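Local coordinates for uncharacterized protein (Bacteroides ovatus CL02T12C04, PDB 6PTM), which is probably an exo-acting carrageenase of glycoside hydrolase family 42, cleaving sugar units from the ends of carrageenan chains or their fragments, at residues P179-Y184 / W509-E513; Q355-F361 / S573-A577. One frame throughout, in Å; residues are numbered along the deposited sequence.

Contact 1: residues P179-Y184 / W509-E513; sequences PRIKEY and WCRRE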
ATOM      1  N   PRO A 179     -12.060  18.508   6.091  1.00 23.70           N
ATOM      2  CA  PRO A 179     -13.082  19.424   5.569  1.00 25.54           C
ATOM      3  C   PRO A 179     -12.601  20.049   4.255  1.00 25.73           C
ATOM      4  O   PRO A 179     -11.449  20.457   4.172  1.00 28.14           O
ATOM      5  CB  PRO A 179     -13.244  20.461   6.688  1.00 24.91           C
ATOM      6  CG  PRO A 179     -12.827  19.686   7.932  1.00 24.52           C
ATOM      7  CD  PRO A 179     -11.664  18.821   7.474  1.00 24.15           C
ATOM      8  N   ARG A 180     -13.480  20.085   3.257  1.00 25.82           N
ATOM      9  CA  ARG A 180     -13.166  20.537   1.880  1.00 27.80           C
ATOM     10  C   ARG A 180     -13.391  22.048   1.837  1.00 27.47           C
ATOM     11  O   ARG A 180     -14.365  22.486   1.245  1.00 24.95           O
ATOM     12  CB  ARG A 180     -14.024  19.741   0.895  1.00 32.68           C
ATOM     13  CG  ARG A 180     -13.815  18.231   0.996  1.00 34.62           C
ATOM     14  CD  ARG A 180     -12.758  17.743   0.030  1.00 34.94           C
ATOM     15  NE  ARG A 180     -13.096  18.167  -1.328  1.00 33.13           N
ATOM     16  CZ  ARG A 180     -12.240  18.613  -2.246  1.00 31.49           C
ATOM     17  NH1 ARG A 180     -10.939  18.697  -1.993  1.00 27.14           N
ATOM     18  NH2 ARG A 180     -12.708  18.985  -3.425  1.00 29.75           N
ATOM     19  N   ILE A 181     -12.553  22.802   2.531  1.00 25.82           N
ATOM     20  CA  ILE A 181     -12.659  24.283   2.583  1.00 28.70           C
ATOM     21  C   ILE A 181     -11.384  24.881   1.983  1.00 28.51           C
ATOM     22  O   ILE A 181     -10.301  24.238   2.039  1.00 22.68           O
ATOM     23  CB  ILE A 181     -12.937  24.760   4.016  1.00 30.44           C
ATOM     24  CG1 ILE A 181     -11.807  24.387   4.973  1.00 32.53           C
ATOM     25  CG2 ILE A 181     -14.290  24.237   4.508  1.00 30.74           C
ATOM     26  CD1 ILE A 181     -11.791  25.214   6.213  1.00 33.02           C
ATOM     27  N   LYS A 182     -11.497  26.084   1.432  1.00 28.20           N
ATOM     28  CA  LYS A 182     -10.358  26.784   0.796  1.00 29.38           C
ATOM     29  C   LYS A 182      -9.079  26.664   1.656  1.00 26.93           C
ATOM     30  O   LYS A 182      -8.003  26.308   1.066  1.00 25.23           O
ATOM     31  CB  LYS A 182     -10.723  28.236   0.488  1.00 32.91           C
ATOM     32  CG  LYS A 182      -9.798  28.854  -0.552  1.00 41.17           C
ATOM     33  CD  LYS A 182     -10.511  29.623  -1.667  1.00 49.78           C
ATOM     34  CE  LYS A 182     -10.642  31.100  -1.364  1.00 54.74           C
ATOM     35  NZ  LYS A 182      -9.306  31.712  -1.149  1.00 58.79           N
ATOM     36  N   GLU A 183      -9.157  26.945   2.967  1.00 25.77           N
ATOM     37  CA  GLU A 183      -7.992  27.005   3.903  1.00 25.62           C
ATOM     38  C   GLU A 183      -7.220  25.667   3.860  1.00 24.81           C
ATOM     39  O   GLU A 183      -5.981  25.714   3.971  1.00 19.36           O
ATOM     40  CB  GLU A 183      -8.426  27.392   5.334  1.00 28.61           C
ATOM     41  CG  GLU A 183      -7.283  27.951   6.207  1.00 34.90           C
ATOM     42  CD  GLU A 183      -7.448  28.057   7.735  1.00 41.80           C
ATOM     43  OE1 GLU A 183      -8.491  27.570   8.280  1.00 43.53           O
ATOM     44  OE2 GLU A 183      -6.518  28.641   8.417  1.00 43.00           O
ATOM     45  N   TYR A 184      -7.909  24.535   3.653  1.00 23.01           N
ATOM     46  CA  TYR A 184      -7.354  23.156   3.762  1.00 23.55           C
ATOM     47  C   TYR A 184      -7.012  22.563   2.378  1.00 23.58           C
ATOM     48  O   TYR A 184      -6.270  21.582   2.345  1.00 20.61           O
ATOM     49  CB  TYR A 184      -8.327  22.254   4.529  1.00 25.88           C
ATOM     50  CG  TYR A 184      -8.604  22.618   5.978  1.00 25.51           C
ATOM     51  CD1 TYR A 184      -7.922  23.626   6.642  1.00 27.36           C
ATOM     52  CD2 TYR A 184      -9.563  21.928   6.705  1.00 26.59           C
ATOM     53  CE1 TYR A 184      -8.208  23.958   7.966  1.00 27.97           C
ATOM     54  CE2 TYR A 184      -9.865  22.241   8.022  1.00 25.63           C
ATOM     55  CZ  TYR A 184      -9.190  23.272   8.659  1.00 26.55           C
ATOM     56  OH  TYR A 184      -9.465  23.575   9.960  1.00 24.77           O
ATOM     57  N   TRP A 509      -7.757  13.160   8.963  1.00 23.03           N
ATOM     58  CA  TRP A 509      -7.970  14.570   9.372  1.00 25.12           C
ATOM     59  C   TRP A 509      -9.357  14.672   9.995  1.00 24.26           C
ATOM     60  O   TRP A 509     -10.309  15.111   9.321  1.00 23.02           O
ATOM     61  CB  TRP A 509      -7.778  15.512   8.197  1.00 25.86           C
ATOM     62  CG  TRP A 509      -7.674  16.970   8.547  1.00 27.22           C
ATOM     63  CD1 TRP A 509      -8.572  17.754   9.218  1.00 27.98           C
ATOM     64  CD2 TRP A 509      -6.608  17.844   8.132  1.00 27.58           C
ATOM     65  NE1 TRP A 509      -8.131  19.055   9.258  1.00 28.22           N
ATOM     66  CE2 TRP A 509      -6.938  19.143   8.591  1.00 26.82           C
ATOM     67  CE3 TRP A 509      -5.417  17.645   7.412  1.00 26.51           C
ATOM     68  CZ2 TRP A 509      -6.108  20.236   8.352  1.00 27.28           C
ATOM     69  CZ3 TRP A 509      -4.598  18.728   7.183  1.00 27.44           C
ATOM     70  CH2 TRP A 509      -4.946  20.003   7.645  1.00 26.97           C
ATOM     71  N   CYS A 510      -9.442  14.205  11.232  1.00 27.48           N
ATOM     72  CA  CYS A 510     -10.707  14.126  11.996  1.00 29.23           C
ATOM     73  C   CYS A 510     -11.026  15.488  12.629  1.00 28.80           C
ATOM     74  O   CYS A 510     -12.177  15.656  13.032  1.00 27.86           O
ATOM     75  CB  CYS A 510     -10.627  13.036  13.056  1.00 31.57           C
ATOM     76  SG  CYS A 510     -12.264  12.540  13.640  1.00 41.32           S
ATOM     77  N   ARG A 511     -10.056  16.412  12.711  1.00 26.63           N
ATOM     78  CA  ARG A 511     -10.269  17.819  13.157  1.00 25.20           C
ATOM     79  C   ARG A 511     -11.330  18.509  12.295  1.00 26.95           C
ATOM     80  O   ARG A 511     -11.250  18.441  11.054  1.00 24.95           O
ATOM     81  CB  ARG A 511      -8.972  18.619  13.039  1.00 24.80           C
ATOM     82  CG  ARG A 511      -7.928  18.272  14.088  1.00 24.82           C
ATOM     83  CD  ARG A 511      -8.078  19.128  15.353  1.00 23.82           C
ATOM     84  NE  ARG A 511      -6.857  19.041  16.150  1.00 23.24           N
ATOM     85  CZ  ARG A 511      -6.671  19.596  17.345  1.00 22.45           C
ATOM     86  NH1 ARG A 511      -7.637  20.288  17.920  1.00 22.93           N
ATOM     87  NH2 ARG A 511      -5.486  19.508  17.922  1.00 21.31           N
ATOM     88  N   ARG A 512     -12.274  19.191  12.933  1.00 27.09           N
ATOM     89  CA  ARG A 512     -13.236  20.077  12.233  1.00 31.67           C
ATOM     90  C   ARG A 512     -12.561  21.445  12.115  1.00 31.57           C
ATOM     91  O   ARG A 512     -11.486  21.650  12.769  1.00 26.74           O
ATOM     92  CB  ARG A 512     -14.594  20.135  12.959  1.00 36.50           C
ATOM     93  CG  ARG A 512     -15.290  18.794  13.167  1.00 39.82           C
ATOM     94  CD  ARG A 512     -15.581  17.995  11.888  1.00 46.14           C
ATOM     95  NE  ARG A 512     -14.423  17.281  11.329  1.00 49.89           N
ATOM     96  CZ  ARG A 512     -14.343  16.698  10.117  1.00 49.89           C
ATOM     97  NH1 ARG A 512     -15.388  16.693   9.297  1.00 43.14           N
ATOM     98  NH2 ARG A 512     -13.197  16.132   9.737  1.00 40.28           N
ATOM     99  N   GLU A 513     -13.154  22.355  11.335  1.00 30.27           N
ATOM    100  CA  GLU A 513     -12.578  23.712  11.126  1.00 32.42           C
ATOM    101  C   GLU A 513     -12.376  24.419  12.479  1.00 30.37           C
ATOM    102  O   GLU A 513     -11.344  25.126  12.632  1.00 27.96           O
ATOM    103  CB  GLU A 513     -13.466  24.528  10.186  1.00 34.90           C
ATOM    104  CG  GLU A 513     -12.786  25.786   9.655  1.00 37.48           C
ATOM    105  CD  GLU A 513     -13.665  26.679   8.793  1.00 37.22           C
ATOM    106  OE1 GLU A 513     -14.778  26.252   8.438  1.00 39.85           O
ATOM    107  OE2 GLU A 513     -13.228  27.787   8.470  1.00 37.73           O
TER
HETATM  108  O   HOH W   1      -8.795  25.925  10.680  1.00 24.46           O
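Trp509 meets both ends of the 179-184 segment with one indole: its CD1 lies 3.7 Å from CD of Pro179, while CZ2 sits over the centre of one face of the Tyr184 ring. The two aromatic planes are inclined at 44°, an oblique packing with ring centroids 5.1 Å apart. Ile181 takes the opposite face of the tyrosine, its CD1 over the ring centre, and the phenol is thereby held between an aliphatic and an aromatic neighbour. The indole NE1 and the phenol OH both hydrogen-bond to Tyr84 of helix 69-90.

Next along the chain, the backbone oxygen of Arg511 lies 3.6 Å from CD of Pro179, but the guanidinium group of Arg511 leads away to salt bridges with Asp88 and Glu120, and its NE bonds to Asn531 O. The arrangement joins the loop and first helical residues after strand 168-175 to the loop after its parallel neighbour 503-506, in the probable (beta/alpha)8 barrel of this family, and both pack against helix 69-90. Arg512 starts away from the contact, yet bends at chi2 and chi3 (-58° and 78°), which brings one face of its guanidinium over Pro179 CG. Its NE bonds to Cys510 O at 3.3 Å, from above the carbonyl plane, and NH2 reaches Trp177 O.

Glu513, extended beyond CG, runs obliquely across Ile181, the distance from Glu513 CD to Ile181 CD1 being 3.5 Å. The backbone of Glu513 closes on the phenol, CA to Tyr184 OH being 3.3 Å. One water is held by Tyr184 OH and Glu183 OE1, with a weak bond to Glu513 O.

Contact 2: residues Q355-F361 / S573-A577; sequences QGSPMYF and SINKA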
ATOM      1  N   GLN A 355      -6.429 -27.366   8.046  1.00 18.91           N
ATOM      2  CA  GLN A 355      -5.481 -26.808   7.056  1.00 17.77           C
ATOM      3  C   GLN A 355      -4.593 -27.956   6.561  1.00 17.46           C
ATOM      4  O   GLN A 355      -4.102 -28.734   7.388  1.00 17.65           O
ATOM      5  CB  GLN A 355      -4.662 -25.654   7.610  1.00 18.00           C
ATOM      6  CG  GLN A 355      -3.701 -25.088   6.599  1.00 18.50           C
ATOM      7  CD  GLN A 355      -3.048 -23.825   7.110  1.00 19.50           C
ATOM      8  OE1 GLN A 355      -2.676 -23.743   8.273  1.00 19.70           O
ATOM      9  NE2 GLN A 355      -2.883 -22.851   6.232  1.00 18.67           N
ATOM     10  N   GLY A 356      -4.385 -28.036   5.256  1.00 15.42           N
ATOM     11  CA  GLY A 356      -3.562 -29.092   4.638  1.00 16.74           C
ATOM     12  C   GLY A 356      -4.437 -30.144   3.981  1.00 15.50           C
ATOM     13  O   GLY A 356      -3.936 -30.842   3.113  1.00 16.15           O
ATOM     14  N   SER A 357      -5.695 -30.248   4.377  1.00 15.55           N
ATOM     15  CA  SER A 357      -6.641 -31.229   3.796  1.00 15.82           C
ATOM     16  C   SER A 357      -7.183 -30.665   2.495  1.00 16.57           C
ATOM     17  O   SER A 357      -7.268 -29.438   2.309  1.00 17.18           O
ATOM     18  CB  SER A 357      -7.772 -31.550   4.698  1.00 15.22           C
ATOM     19  OG  SER A 357      -8.559 -30.390   4.913  1.00 16.53           O
ATOM     20  N   PRO A 358      -7.577 -31.562   1.577  1.00 16.34           N
ATOM     21  CA  PRO A 358      -8.201 -31.147   0.323  1.00 15.15           C
ATOM     22  C   PRO A 358      -9.484 -30.337   0.479  1.00 15.47           C
ATOM     23  O   PRO A 358      -9.564 -29.334  -0.217  1.00 17.33           O
ATOM     24  CB  PRO A 358      -8.405 -32.480  -0.403  1.00 15.27           C
ATOM     25  CG  PRO A 358      -7.236 -33.293   0.112  1.00 15.32           C
ATOM     26  CD  PRO A 358      -7.284 -33.011   1.601  1.00 16.69           C
ATOM     27  N   MET A 359     -10.372 -30.678   1.417  1.00 15.29           N
ATOM     28  CA  MET A 359     -11.628 -29.920   1.574  1.00 16.64           C
ATOM     29  C   MET A 359     -11.286 -28.473   1.982  1.00 16.53           C
ATOM     30  O   MET A 359     -11.949 -27.535   1.511  1.00 15.56           O
ATOM     31  CB  MET A 359     -12.578 -30.524   2.602  1.00 17.58           C
ATOM     32  CG  MET A 359     -13.775 -29.649   2.767  1.00 21.15           C
ATOM     33  SD  MET A 359     -15.027 -30.205   3.915  1.00 22.39           S
ATOM     34  CE  MET A 359     -14.144 -29.997   5.469  1.00 24.56           C
ATOM     35  N   TYR A 360     -10.295 -28.318   2.841  1.00 14.75           N
ATOM     36  CA  TYR A 360      -9.854 -26.996   3.328  1.00 15.06           C
ATOM     37  C   TYR A 360      -9.315 -26.209   2.155  1.00 13.56           C
ATOM     38  O   TYR A 360      -9.658 -25.018   2.043  1.00 14.56           O
ATOM     39  CB  TYR A 360      -8.815 -27.170   4.423  1.00 14.65           C
ATOM     40  CG  TYR A 360      -8.280 -25.896   5.026  1.00 15.87           C
ATOM     41  CD1 TYR A 360      -7.277 -25.163   4.394  1.00 16.98           C
ATOM     42  CD2 TYR A 360      -8.721 -25.456   6.266  1.00 15.73           C
ATOM     43  CE1 TYR A 360      -6.740 -24.024   4.976  1.00 17.12           C
ATOM     44  CE2 TYR A 360      -8.186 -24.328   6.859  1.00 16.80           C
ATOM     45  CZ  TYR A 360      -7.174 -23.625   6.230  1.00 17.74           C
ATOM     46  OH  TYR A 360      -6.657 -22.512   6.828  1.00 17.41           O
ATOM     47  N   PHE A 361      -8.440 -26.832   1.364  1.00 14.12           N
ATOM     48  CA  PHE A 361      -7.811 -26.150   0.227  1.00 14.67           C
ATOM     49  C   PHE A 361      -8.910 -25.614  -0.697  1.00 14.76           C
ATOM     50  O   PHE A 361      -8.879 -24.454  -1.129  1.00 14.60           O
ATOM     51  CB  PHE A 361      -6.890 -27.086  -0.552  1.00 16.43           C
ATOM     52  CG  PHE A 361      -6.371 -26.341  -1.740  1.00 16.62           C
ATOM     53  CD1 PHE A 361      -7.074 -26.334  -2.923  1.00 17.63           C
ATOM     54  CD2 PHE A 361      -5.273 -25.519  -1.604  1.00 17.40           C
ATOM     55  CE1 PHE A 361      -6.649 -25.571  -3.994  1.00 18.61           C
ATOM     56  CE2 PHE A 361      -4.863 -24.731  -2.659  1.00 18.65           C
ATOM     57  CZ  PHE A 361      -5.550 -24.758  -3.854  1.00 18.79           C
ATOM     58  N   SER A 573       0.651 -21.195  -0.058  1.00 14.10           N
ATOM     59  CA  SER A 573       0.168 -20.239   0.981  1.00 14.20           C
ATOM     60  C   SER A 573      -1.097 -20.770   1.640  1.00 13.79           C
ATOM     61  O   SER A 573      -1.274 -20.557   2.860  1.00 14.61           O
ATOM     62  CB  SER A 573      -0.016 -18.833   0.444  1.00 14.60           C
ATOM     63  OG  SER A 573      -0.879 -18.825  -0.674  1.00 15.30           O
ATOM     64  N   ILE A 574      -1.999 -21.403   0.874  1.00 14.24           N
ATOM     65  CA  ILE A 574      -3.264 -21.931   1.448  1.00 13.48           C
ATOM     66  C   ILE A 574      -2.959 -23.142   2.350  1.00 13.55           C
ATOM     67  O   ILE A 574      -3.564 -23.219   3.413  1.00 14.88           O
ATOM     68  CB  ILE A 574      -4.293 -22.221   0.345  1.00 14.59           C
ATOM     69  CG1 ILE A 574      -4.743 -20.925  -0.358  1.00 13.50           C
ATOM     70  CG2 ILE A 574      -5.470 -22.987   0.943  1.00 15.76           C
ATOM     71  CD1 ILE A 574      -5.655 -21.160  -1.584  1.00 13.90           C
ATOM     72  N   ASN A 575      -2.065 -24.052   1.947  1.00 14.56           N
ATOM     73  CA  ASN A 575      -1.830 -25.342   2.657  1.00 15.05           C
ATOM     74  C   ASN A 575      -0.876 -25.149   3.851  1.00 16.42           C
ATOM     75  O   ASN A 575      -0.988 -25.911   4.804  1.00 19.23           O
ATOM     76  CB  ASN A 575      -1.260 -26.424   1.738  1.00 15.53           C
ATOM     77  CG  ASN A 575      -2.304 -27.052   0.846  1.00 14.69           C
ATOM     78  OD1 ASN A 575      -3.206 -27.691   1.373  1.00 15.22           O
ATOM     79  ND2 ASN A 575      -2.176 -26.888  -0.479  1.00 14.29           N
ATOM     80  N   LYS A 576      -0.000 -24.149   3.854  1.00 17.52           N
ATOM     81  CA  LYS A 576       1.009 -23.997   4.940  1.00 17.87           C
ATOM     82  C   LYS A 576       0.564 -22.940   5.957  1.00 17.67           C
ATOM     83  O   LYS A 576      -0.099 -21.969   5.600  1.00 17.83           O
ATOM     84  CB  LYS A 576       2.386 -23.650   4.377  1.00 18.05           C
ATOM     85  CG  LYS A 576       3.112 -24.736   3.617  1.00 17.95           C
ATOM     86  CD  LYS A 576       4.366 -24.227   2.944  1.00 18.44           C
ATOM     87  CE  LYS A 576       5.286 -23.467   3.896  1.00 19.06           C
ATOM     88  NZ  LYS A 576       6.524 -22.994   3.225  1.00 18.88           N
ATOM     89  N   ALA A 577       0.893 -23.179   7.221  1.00 18.50           N
ATOM     90  CA  ALA A 577       0.564 -22.288   8.344  1.00 19.41           C
ATOM     91  C   ALA A 577       1.370 -21.000   8.171  1.00 17.79           C
ATOM     92  O   ALA A 577       0.842 -19.949   8.499  1.00 18.13           O
ATOM     93  CB  ALA A 577       0.883 -22.971   9.665  1.00 21.10           C
TER
HETATM   94  O   HOH W   2      -5.450 -27.345   2.807  1.00 14.23           O
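Gln355 supplies the direct polar link, its side-chain amide donating from NE2 to the backbone oxygen of Ile574 at 2.9 Å. The bond is almost straight, with an N-H...O angle of 172°, and the acceptor lies close to the plane of the glutamine amide; relative to the carbonyl, however, the donor stands well above its plane. A fully extended chain, with CG anti to the backbone N (chi1 -180°), carries the amide to the last turn of helix 570-575. There NE2 also comes within 3.0 Å of Lys576 O, and OE1 lies beside CA of Ala577.

A single water provides the second polar connection. It accepts from Gly356 N and donates to Ser357 O and to OD1 of Asn575, the last at 2.7 Å, bridging the start of one helix to the end of the other. ND2 of the same asparagine bonds to Ala571 O and Glu652 O, fixing which way round its amide is turned.

Packing round the two aromatic rings lies deeper. Phe361 and Ile574 cross at about a right angle, CD2 of the ring being 3.6 Å from CG2 of the isoleucine, while CE2 is nearest its CD1. The Asn575 amide runs nearly parallel to the phenyl plane, 16° from it, with ND2 3.6 Å from CD2. Tyr360 turns its edge to Ile574 O through CE1, and one face of its ring is covered by CA of Gln355.

Ser357 is the N-cap of helix 358-385, its OG accepting a weak bond from Tyr360 N. The whole is a meeting of helix termini, the capped N-terminus of helix 358-385 against the C-terminal end of helix 570-575, joining what is probably the catalytic barrel, which helix 358-385 helps to build, to the alpha/beta part built on the parallel sheet with strand 564-567.

Contacts 1 and 2 lie on opposite sides of the chain's centre, about 48 Å apart between their centres, and share no helix or strand. Each is partly buried, with aromatic residues on the inner side and a more exposed residue at the margin, Glu513 in contact 1 and Ala577 in contact 2. Their chemistry differs with their place. Contact 1 sets a loop and the start of helix 182-185 against another loop, beside helix 69-90, and depends on ring, proline and guanidinium packing, its polar bridges being a water and the hydroxyl of Tyr84. Contact 2 brings together two helix ends, probably between domains, where the late carbonyl of Ile574 accepts a side-chain amide directly, alongside a water bridge.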